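Local coordinates for alanine glyoxylate transaminase (Thermococcus litoralis, PDB 2ZC0), which probably catalyses the pyridoxal-phosphate-dependent transfer of the amino group of alanine to glyoxylate, yielding pyruvate and glycine, at residues A[103-108]-A[278-283]; A[80-85]-A[96-101]; A[75-80]-A[282-287]. All blocks are in the same frame, centred on the assembly; numbering follows the deposited sequence.

Contact 1: A[103-108]-A[278-283]. With PMP (4'-deoxy-4'-aminopyridoxal-5'-phosphate), chain F.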
loop_
_atom_site.group_PDB
_atom_site.type_symbol
_atom_site.label_atom_id
_atom_site.label_comp_id
_atom_site.label_asym_id
_atom_site.label_seq_id
_atom_site.Cartn_x
_atom_site.Cartn_y
_atom_site.Cartn_z
ATOM N N ILE A 103 -13.954 -23.604 -1.314
ATOM C CA ILE A 103 -12.911 -24.582 -1.622
ATOM C C ILE A 103 -11.729 -23.847 -2.231
ATOM O O ILE A 103 -11.814 -23.304 -3.341
ATOM C CB ILE A 103 -13.370 -25.643 -2.656
ATOM C CG1 ILE A 103 -14.655 -26.324 -2.181
ATOM C CG2 ILE A 103 -12.273 -26.686 -2.868
ATOM C CD1 ILE A 103 -14.589 -26.821 -0.771
ATOM N N THR A 104 -10.623 -23.871 -1.498
ATOM C CA THR A 104 -9.402 -23.193 -1.873
ATOM C C THR A 104 -8.287 -24.183 -2.192
ATOM O O THR A 104 -8.452 -25.399 -2.035
ATOM C CB THR A 104 -8.947 -22.285 -0.714
ATOM O OG1 THR A 104 -8.789 -23.076 0.468
ATOM C CG2 THR A 104 -9.985 -21.215 -0.440
ATOM N N ILE A 105 -7.156 -23.650 -2.648
ATOM C CA ILE A 105 -5.984 -24.455 -2.984
ATOM C C ILE A 105 -5.296 -24.803 -1.668
ATOM O O ILE A 105 -4.263 -24.227 -1.322
ATOM C CB ILE A 105 -5.001 -23.647 -3.888
ATOM C CG1 ILE A 105 -5.695 -23.252 -5.194
ATOM C CG2 ILE A 105 -3.764 -24.473 -4.197
ATOM C CD1 ILE A 105 -6.177 -24.428 -6.024
ATOM N N GLY A 106 -5.898 -25.719 -0.915
ATOM C CA GLY A 106 -5.339 -26.124 0.369
ATOM C C GLY A 106 -5.555 -25.101 1.473
ATOM O O GLY A 106 -6.162 -24.057 1.251
ATOM N N GLY A 107 -5.073 -25.407 2.675
ATOM C CA GLY A 107 -5.204 -24.476 3.782
ATOM C C GLY A 107 -4.386 -23.227 3.493
ATOM O O GLY A 107 -4.714 -22.143 3.976
ATOM N N THR A 108 -3.331 -23.384 2.689
ATOM C CA THR A 108 -2.437 -22.290 2.307
ATOM C C THR A 108 -3.202 -21.242 1.504
ATOM O O THR A 108 -3.179 -20.064 1.830
ATOM C CB THR A 108 -1.252 -22.794 1.431
ATOM O OG1 THR A 108 -0.494 -23.771 2.154
ATOM C CG2 THR A 108 -0.329 -21.632 1.043
ATOM N N CYS A 278 -10.176 -21.715 -9.720
ATOM C CA CYS A 278 -10.868 -22.713 -8.906
ATOM C C CYS A 278 -9.901 -23.795 -8.479
ATOM O O CYS A 278 -8.828 -23.944 -9.052
ATOM C CB CYS A 278 -12.043 -23.357 -9.660
ATOM S SG CYS A 278 -11.572 -24.419 -11.027
ATOM N N ALA A 279 -10.284 -24.518 -7.434
ATOM C CA ALA A 279 -9.496 -25.640 -6.926
ATOM C C ALA A 279 -9.582 -26.693 -8.039
ATOM O O ALA A 279 -10.523 -26.680 -8.838
ATOM C CB ALA A 279 -10.130 -26.166 -5.639
ATOM N N PRO A 280 -8.611 -27.613 -8.108
ATOM C CA PRO A 280 -8.552 -28.681 -9.118
ATOM C C PRO A 280 -9.832 -29.523 -9.163
ATOM O O PRO A 280 -10.265 -30.049 -8.140
ATOM C CB PRO A 280 -7.347 -29.518 -8.669
ATOM C CG PRO A 280 -6.519 -28.553 -7.883
ATOM C CD PRO A 280 -7.540 -27.776 -7.112
ATOM N N ALA A 281 -10.425 -29.659 -10.345
ATOM C CA ALA A 281 -11.656 -30.430 -10.500
ATOM C C ALA A 281 -11.475 -31.885 -10.077
ATOM O O ALA A 281 -12.307 -32.437 -9.344
ATOM C CB ALA A 281 -12.137 -30.367 -11.943
ATOM N N ILE A 282 -10.394 -32.507 -10.534
ATOM C CA ILE A 282 -10.142 -33.894 -10.177
ATOM C C ILE A 282 -10.030 -34.071 -8.670
ATOM O O ILE A 282 -10.581 -35.014 -8.115
ATOM C CB ILE A 282 -8.845 -34.432 -10.792
ATOM C CG1 ILE A 282 -7.689 -33.511 -10.433
ATOM C CG2 ILE A 282 -9.007 -34.591 -12.295
ATOM C CD1 ILE A 282 -6.373 -34.011 -10.927
ATOM N N SER A 283 -9.326 -33.167 -8.000
ATOM C CA SER A 283 -9.168 -33.283 -6.560
ATOM C C SER A 283 -10.498 -33.101 -5.852
ATOM O O SER A 283 -10.762 -33.739 -4.830
ATOM C CB SER A 283 -8.172 -32.250 -6.043
ATOM O OG SER A 283 -6.924 -32.371 -6.699
HETATM N N1 PMP F . -1.925 -24.932 8.237
HETATM C C2 PMP F . -0.966 -25.575 8.940
HETATM C C2A PMP F . -0.872 -25.253 10.433
HETATM C C3 PMP F . -0.094 -26.509 8.319
HETATM O O3 PMP F . 0.881 -27.147 9.072
HETATM C C4 PMP F . -0.240 -26.763 6.903
HETATM C C4A PMP F . 0.708 -27.778 6.237
HETATM N N4A PMP F . 1.550 -27.191 5.195
HETATM C C5 PMP F . -1.349 -25.999 6.152
HETATM C C6 PMP F . -2.160 -25.093 6.876
HETATM C C5A PMP F . -1.614 -26.180 4.645
HETATM O O4P PMP F . -1.961 -27.217 4.469
HETATM P P PMP F . -2.339 -27.459 2.859
HETATM O O1P PMP F . -4.155 -27.759 2.404
HETATM O O2P PMP F . -1.396 -29.049 2.374
HETATM O O3P PMP F . -1.767 -26.117 1.780
HETATM O O HOH W 1 -12.970 -24.030 -6.109
#
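Two isoleucines and a small A279–P280 surface supply the apolar part of this buried contact. The CB of A279 points at the 103-108 segment and meets I103 CG2 at 3.5 Å; I103 has this methyl anti to its backbone N, while CG1, set beside that N, carries the rest of the chain off from A279. I105 works through its tip. With CG1 anti to its carbonyl carbon and a second bend at CG1 (chi2 -60°), it brings CD1 to 3.6 Å from A279 CA. The I105 side chain crosses the proline ring obliquely, its CD1 3.8 Å from P280 CD.

The polar link between the segments is a water: it donates to I103 O at 3.1 Å and accepts from A279 N at 3.0 Å, so both main-chain groups are satisfied without bonding to each other directly.

Within 103-108, I105 is the centre of an inverse gamma turn, closed by a weak bond from G106 N to T104 O, and T104 OG1 donates to G106 O at 2.9 Å, approaching from 34° above the carbonyl plane. The two bonds accompany the bend that leads into the cofactor site, where G106 has a positive phi of 76°. PMP O1P accepts from G107 N, although that oxygen is less surely placed. T108 grips O3P of PMP through OG1 at 2.7 Å and also through its backbone N. The phosphate sits at the N-terminal end of helix 106-118, whose dipole would probably favour its negative charge.

The bend joins strand 101-104, where T104 is backbone-bonded to G256 of the adjoining antiparallel strand 256-259, to helix 106-118, whose A110 and L113 touch T104; P280 occupies the N-cap position of helix 281-292 and packs on P280 of the second subunit.

Contact 2: A[80-85]-A[96-101]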
loop_
_atom_site.group_PDB
_atom_site.type_symbol
_atom_site.label_atom_id
_atom_site.label_comp_id
_atom_site.label_asym_id
_atom_site.label_seq_id
_atom_site.Cartn_x
_atom_site.Cartn_y
_atom_site.Cartn_z
ATOM N N LEU A 80 -19.541 -31.054 -3.273
ATOM C CA LEU A 80 -18.425 -31.084 -2.325
ATOM C C LEU A 80 -18.717 -30.196 -1.113
ATOM O O LEU A 80 -18.485 -30.588 0.029
ATOM C CB LEU A 80 -17.134 -30.601 -3.000
ATOM C CG LEU A 80 -15.835 -31.346 -2.658
ATOM C CD1 LEU A 80 -14.647 -30.577 -3.191
ATOM C CD2 LEU A 80 -15.710 -31.538 -1.161
ATOM N N ARG A 81 -19.216 -28.993 -1.367
ATOM C CA ARG A 81 -19.534 -28.077 -0.287
ATOM C C ARG A 81 -20.576 -28.707 0.643
ATOM O O ARG A 81 -20.470 -28.598 1.865
ATOM C CB ARG A 81 -20.036 -26.738 -0.854
ATOM C CG ARG A 81 -18.916 -25.766 -1.292
ATOM C CD ARG A 81 -19.309 -24.991 -2.551
ATOM N NE ARG A 81 -20.681 -24.498 -2.462
ATOM C CZ ARG A 81 -21.431 -24.174 -3.508
ATOM N NH1 ARG A 81 -22.664 -23.734 -3.318
ATOM N NH2 ARG A 81 -20.958 -24.297 -4.740
ATOM N N GLU A 82 -21.568 -29.381 0.070
ATOM C CA GLU A 82 -22.596 -30.029 0.881
ATOM C C GLU A 82 -22.002 -31.196 1.671
ATOM O O GLU A 82 -22.258 -31.337 2.866
ATOM C CB GLU A 82 -23.756 -30.505 -0.004
ATOM C CG GLU A 82 -24.593 -29.361 -0.560
ATOM C CD GLU A 82 -25.552 -29.789 -1.659
ATOM O OE1 GLU A 82 -26.375 -28.949 -2.088
ATOM O OE2 GLU A 82 -25.481 -30.958 -2.102
ATOM N N GLU A 83 -21.194 -32.024 1.019
ATOM C CA GLU A 83 -20.580 -33.151 1.713
ATOM C C GLU A 83 -19.654 -32.700 2.838
ATOM O O GLU A 83 -19.633 -33.313 3.904
ATOM C CB GLU A 83 -19.822 -34.045 0.729
ATOM C CG GLU A 83 -20.727 -35.017 -0.011
ATOM C CD GLU A 83 -21.349 -36.057 0.915
ATOM O OE1 GLU A 83 -22.505 -36.467 0.659
ATOM O OE2 GLU A 83 -20.678 -36.472 1.893
ATOM N N LEU A 84 -18.898 -31.627 2.605
ATOM C CA LEU A 84 -17.986 -31.097 3.618
ATOM C C LEU A 84 -18.759 -30.559 4.803
ATOM O O LEU A 84 -18.321 -30.667 5.951
ATOM C CB LEU A 84 -17.125 -29.980 3.034
ATOM C CG LEU A 84 -15.966 -30.460 2.169
ATOM C CD1 LEU A 84 -15.286 -29.284 1.492
ATOM C CD2 LEU A 84 -14.982 -31.225 3.068
ATOM N N ALA A 85 -19.911 -29.967 4.519
ATOM C CA ALA A 85 -20.745 -29.419 5.573
ATOM C C ALA A 85 -21.212 -30.550 6.495
ATOM O O ALA A 85 -21.204 -30.403 7.713
ATOM C CB ALA A 85 -21.936 -28.701 4.968
ATOM N N VAL A 96 -22.339 -25.863 9.868
ATOM C CA VAL A 96 -22.098 -24.771 8.927
ATOM C C VAL A 96 -22.862 -24.984 7.632
ATOM O O VAL A 96 -23.038 -26.112 7.189
ATOM C CB VAL A 96 -20.597 -24.666 8.552
ATOM C CG1 VAL A 96 -20.167 -25.907 7.790
ATOM C CG2 VAL A 96 -20.352 -23.439 7.695
ATOM N N SER A 97 -23.296 -23.896 7.013
ATOM C CA SER A 97 -24.019 -23.988 5.753
ATOM C C SER A 97 -23.053 -24.229 4.586
ATOM O O SER A 97 -21.929 -23.744 4.588
ATOM C CB SER A 97 -24.802 -22.700 5.495
ATOM O OG SER A 97 -25.288 -22.677 4.164
ATOM N N PRO A 98 -23.485 -24.990 3.573
ATOM C CA PRO A 98 -22.624 -25.263 2.417
ATOM C C PRO A 98 -22.278 -23.990 1.654
ATOM O O PRO A 98 -21.296 -23.943 0.909
ATOM C CB PRO A 98 -23.468 -26.221 1.578
ATOM C CG PRO A 98 -24.277 -26.949 2.608
ATOM C CD PRO A 98 -24.705 -25.814 3.525
ATOM N N GLU A 99 -23.104 -22.965 1.842
ATOM C CA GLU A 99 -22.918 -21.678 1.185
ATOM C C GLU A 99 -21.761 -20.876 1.777
ATOM O O GLU A 99 -21.221 -19.992 1.114
ATOM C CB GLU A 99 -24.211 -20.849 1.278
ATOM C CG GLU A 99 -25.416 -21.484 0.592
ATOM C CD GLU A 99 -25.118 -21.893 -0.845
ATOM O OE1 GLU A 99 -25.477 -23.033 -1.217
ATOM O OE2 GLU A 99 -24.528 -21.083 -1.595
ATOM N N ASN A 100 -21.381 -21.180 3.017
ATOM C CA ASN A 100 -20.294 -20.462 3.677
ATOM C C ASN A 100 -18.964 -21.203 3.574
ATOM O O ASN A 100 -18.018 -20.918 4.311
ATOM C CB ASN A 100 -20.652 -20.215 5.142
ATOM C CG ASN A 100 -21.811 -19.242 5.309
ATOM O OD1 ASN A 100 -21.612 -18.051 5.515
ATOM N ND2 ASN A 100 -23.025 -19.748 5.215
ATOM N N ILE A 101 -18.896 -22.155 2.653
ATOM C CA ILE A 101 -17.676 -22.920 2.460
ATOM C C ILE A 101 -17.084 -22.563 1.106
ATOM O O ILE A 101 -17.774 -22.601 0.098
ATOM C CB ILE A 101 -17.949 -24.452 2.524
ATOM C CG1 ILE A 101 -18.298 -24.863 3.962
ATOM C CG2 ILE A 101 -16.746 -25.226 2.007
ATOM C CD1 ILE A 101 -18.569 -26.368 4.132
#
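A85 lies at the apolar centre, its CB aimed at the 96-101 segment. P98 CG reaches it at 3.8 Å, and the proline ring lies along the helix backbone between R81 and A85, its CB near R81 O and its CG near E82 CA. I101 extends with CG1 anti to its carbonyl carbon and chi2 -179°, which carries CD1 to 4.0 Å from L84 CB and also close to A85. V96 CG1 flanks A85 more loosely.

This is the return of the chain from helix 78-91 to strand 101-104, the edge strand within this chain of the mixed sheet of a fold type I aminotransferase; L84 and I101 both rest on W257 of the next strand. An ST turn, E99 N donating to S97 OG at 3.2 Å, shapes the loop.

Farther out, R81 bends at chi2 and chi3 so that its guanidinium meets the loop edge-on. NE gives P98 O a weak but fairly straight bond (3.5 Å, 161°). NH1 forms a long salt bridge to E99 OE1 at 3.6 Å, guanidinium and carboxylate planes nearly perpendicular (88°), while NH2 is held more firmly by G76 O.

Contact 3: A[75-80]-A[282-287]; sequences NGIPEL and ISQYIA
I77 makes a CH-pi contact: its CD1 stands over one face of the Y285 ring, 3.8 Å from the ring centroid and only 13° off the normal. The torsions explain the reach. I77 CG1 takes the crowded position between the backbone N and the carbonyl carbon (chi1 52°), and an extended chi2 then sends CD1 straight out to the aromatic face. Its other branch, CG2, lies 3.9 Å from Y285 OH.

L80 meets Q284 at about a right angle. The leucine methyl CD1 presses on the stem of the glutamine, 3.5 Å from Q284 CB, and touches Q284 CA nearly as closely. Beyond CG the glutamine chain is extended, which carries its amide past I77, running in the opposite direction, to the G76–I77 backbone; Q284 CD is 4.1 Å from G76 CA. G76 itself has a positive phi (100°) and lies beside the end of Q284.

Outer residues fix this first shell. K67 hydrogen-bonds to Y285 OH and so holds the far end of the ring, while V61 of helix 51-64 touches the same side chain. E79 OE1 approaches Y285 OH only to 4.5 Å; it is buried here with no partner in the model. T72 touches both I77 and Q284.

Taken together, the geometry is that of a helix start seated on the flank of a second helix: I77 is at the N-cap position of helix 78-91, whose first turn packs on helix 281-292. Both belong to the fold type I architecture of this class I aminotransferase, and the N-terminal turn of helix 281-292 lies at the dimer interface, where I282 packs on S283 of the second subunit and S283 on I282 of that subunit.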
loop_
_atom_site.group_PDB
_atom_site.type_symbol
_atom_site.label_atom_id
_atom_site.label_comp_id
_atom_site.label_asym_id
_atom_site.label_seq_id
_atom_site.Cartn_x
_atom_site.Cartn_y
_atom_site.Cartn_z
ATOM N N ASN A 75 -16.137 -21.083 -5.819
ATOM C CA ASN A 75 -16.232 -21.635 -4.473
ATOM C C ASN A 75 -16.225 -23.163 -4.400
ATOM O O ASN A 75 -16.309 -23.718 -3.314
ATOM C CB ASN A 75 -17.480 -21.113 -3.764
ATOM C CG ASN A 75 -18.732 -21.275 -4.593
ATOM O OD1 ASN A 75 -19.834 -21.043 -4.108
ATOM N ND2 ASN A 75 -18.572 -21.668 -5.847
ATOM N N GLY A 76 -16.119 -23.837 -5.540
ATOM C CA GLY A 76 -16.106 -25.288 -5.527
ATOM C C GLY A 76 -17.451 -25.894 -5.884
ATOM O O GLY A 76 -18.485 -25.297 -5.602
ATOM N N ILE A 77 -17.449 -27.074 -6.501
ATOM C CA ILE A 77 -18.702 -27.711 -6.884
ATOM C C ILE A 77 -19.629 -27.832 -5.680
ATOM O O ILE A 77 -19.189 -28.143 -4.570
ATOM C CB ILE A 77 -18.476 -29.117 -7.498
ATOM C CG1 ILE A 77 -17.600 -29.960 -6.577
ATOM C CG2 ILE A 77 -17.830 -28.995 -8.881
ATOM C CD1 ILE A 77 -17.277 -31.329 -7.157
ATOM N N PRO A 78 -20.935 -27.586 -5.886
ATOM C CA PRO A 78 -21.947 -27.656 -4.823
ATOM C C PRO A 78 -21.976 -28.972 -4.034
ATOM O O PRO A 78 -22.165 -28.961 -2.819
ATOM C CB PRO A 78 -23.258 -27.405 -5.572
ATOM C CG PRO A 78 -22.830 -26.576 -6.756
ATOM C CD PRO A 78 -21.548 -27.235 -7.183
ATOM N N GLU A 79 -21.801 -30.100 -4.719
ATOM C CA GLU A 79 -21.832 -31.397 -4.043
ATOM C C GLU A 79 -20.760 -31.487 -2.952
ATOM O O GLU A 79 -21.038 -31.939 -1.846
ATOM C CB GLU A 79 -21.620 -32.549 -5.045
ATOM C CG GLU A 79 -22.460 -32.484 -6.324
ATOM C CD GLU A 79 -22.068 -31.325 -7.222
ATOM O OE1 GLU A 79 -20.858 -31.033 -7.321
ATOM O OE2 GLU A 79 -22.963 -30.712 -7.835
ATOM N N LEU A 80 -19.541 -31.054 -3.273
ATOM C CA LEU A 80 -18.425 -31.084 -2.325
ATOM C C LEU A 80 -18.717 -30.196 -1.113
ATOM O O LEU A 80 -18.485 -30.588 0.029
ATOM C CB LEU A 80 -17.134 -30.601 -3.000
ATOM C CG LEU A 80 -15.835 -31.346 -2.658
ATOM C CD1 LEU A 80 -14.647 -30.577 -3.191
ATOM C CD2 LEU A 80 -15.710 -31.538 -1.161
ATOM N N ILE A 282 -10.394 -32.507 -10.534
ATOM C CA ILE A 282 -10.142 -33.894 -10.177
ATOM C C ILE A 282 -10.030 -34.071 -8.670
ATOM O O ILE A 282 -10.581 -35.014 -8.115
ATOM C CB ILE A 282 -8.845 -34.432 -10.792
ATOM C CG1 ILE A 282 -7.689 -33.511 -10.433
ATOM C CG2 ILE A 282 -9.007 -34.591 -12.295
ATOM C CD1 ILE A 282 -6.373 -34.011 -10.927
ATOM N N SER A 283 -9.326 -33.167 -8.000
ATOM C CA SER A 283 -9.168 -33.283 -6.560
ATOM C C SER A 283 -10.498 -33.101 -5.852
ATOM O O SER A 283 -10.762 -33.739 -4.830
ATOM C CB SER A 283 -8.172 -32.250 -6.043
ATOM O OG SER A 283 -6.924 -32.371 -6.699
ATOM N N GLN A 284 -11.341 -32.232 -6.397
ATOM C CA GLN A 284 -12.635 -31.984 -5.777
ATOM C C GLN A 284 -13.533 -33.215 -5.914
ATOM O O GLN A 284 -14.156 -33.652 -4.948
ATOM C CB GLN A 284 -13.312 -30.760 -6.410
ATOM C CG GLN A 284 -12.610 -29.417 -6.160
ATOM C CD GLN A 284 -13.447 -28.246 -6.636
ATOM O OE1 GLN A 284 -13.018 -27.458 -7.494
ATOM N NE2 GLN A 284 -14.655 -28.124 -6.085
ATOM N N TYR A 285 -13.593 -33.775 -7.115
ATOM C CA TYR A 285 -14.416 -34.949 -7.355
ATOM C C TYR A 285 -13.887 -36.168 -6.595
ATOM O O TYR A 285 -14.667 -36.935 -6.030
ATOM C CB TYR A 285 -14.519 -35.213 -8.862
ATOM C CG TYR A 285 -15.630 -34.413 -9.507
ATOM C CD1 TYR A 285 -16.959 -34.661 -9.179
ATOM C CD2 TYR A 285 -15.356 -33.379 -10.405
ATOM C CE1 TYR A 285 -17.993 -33.906 -9.718
ATOM C CE2 TYR A 285 -16.386 -32.611 -10.955
ATOM C CZ TYR A 285 -17.704 -32.884 -10.600
ATOM O OH TYR A 285 -18.741 -32.128 -11.105
ATOM N N ILE A 286 -12.566 -36.329 -6.564
ATOM C CA ILE A 286 -11.962 -37.433 -5.829
ATOM C C ILE A 286 -12.393 -37.332 -4.362
ATOM O O ILE A 286 -12.756 -38.333 -3.737
ATOM C CB ILE A 286 -10.418 -37.394 -5.889
ATOM C CG1 ILE A 286 -9.917 -37.808 -7.276
ATOM C CG2 ILE A 286 -9.828 -38.333 -4.836
ATOM C CD1 ILE A 286 -8.400 -37.883 -7.364
ATOM N N ALA A 287 -12.345 -36.115 -3.822
ATOM C CA ALA A 287 -12.721 -35.844 -2.433
ATOM C C ALA A 287 -14.215 -36.039 -2.202
ATOM O O ALA A 287 -14.640 -36.423 -1.110
ATOM C CB ALA A 287 -12.327 -34.410 -2.053
#

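The three contacts cluster on one side of the chain's centre, with contacts 1 and 3 about 8 Å apart between centres, 2 and 3 about 11 Å, and 1 and 2 about 14 Å. Contacts 2 and 3 share helix 78-91, and contacts 1 and 3 share helix 281-292. Along the chain, contact 2 is a short closure nested inside the long loop of contact 3, and it closes before contact 1 opens. I103 CD1 packs on L84 CD1, and I103 N probably bonds to N75 O. Strand 101-104 thus connects the phosphate-binding turn of contact 1 to the helix packing of contacts 2 and 3, and contacts 1 and 3 both touch the second subunit.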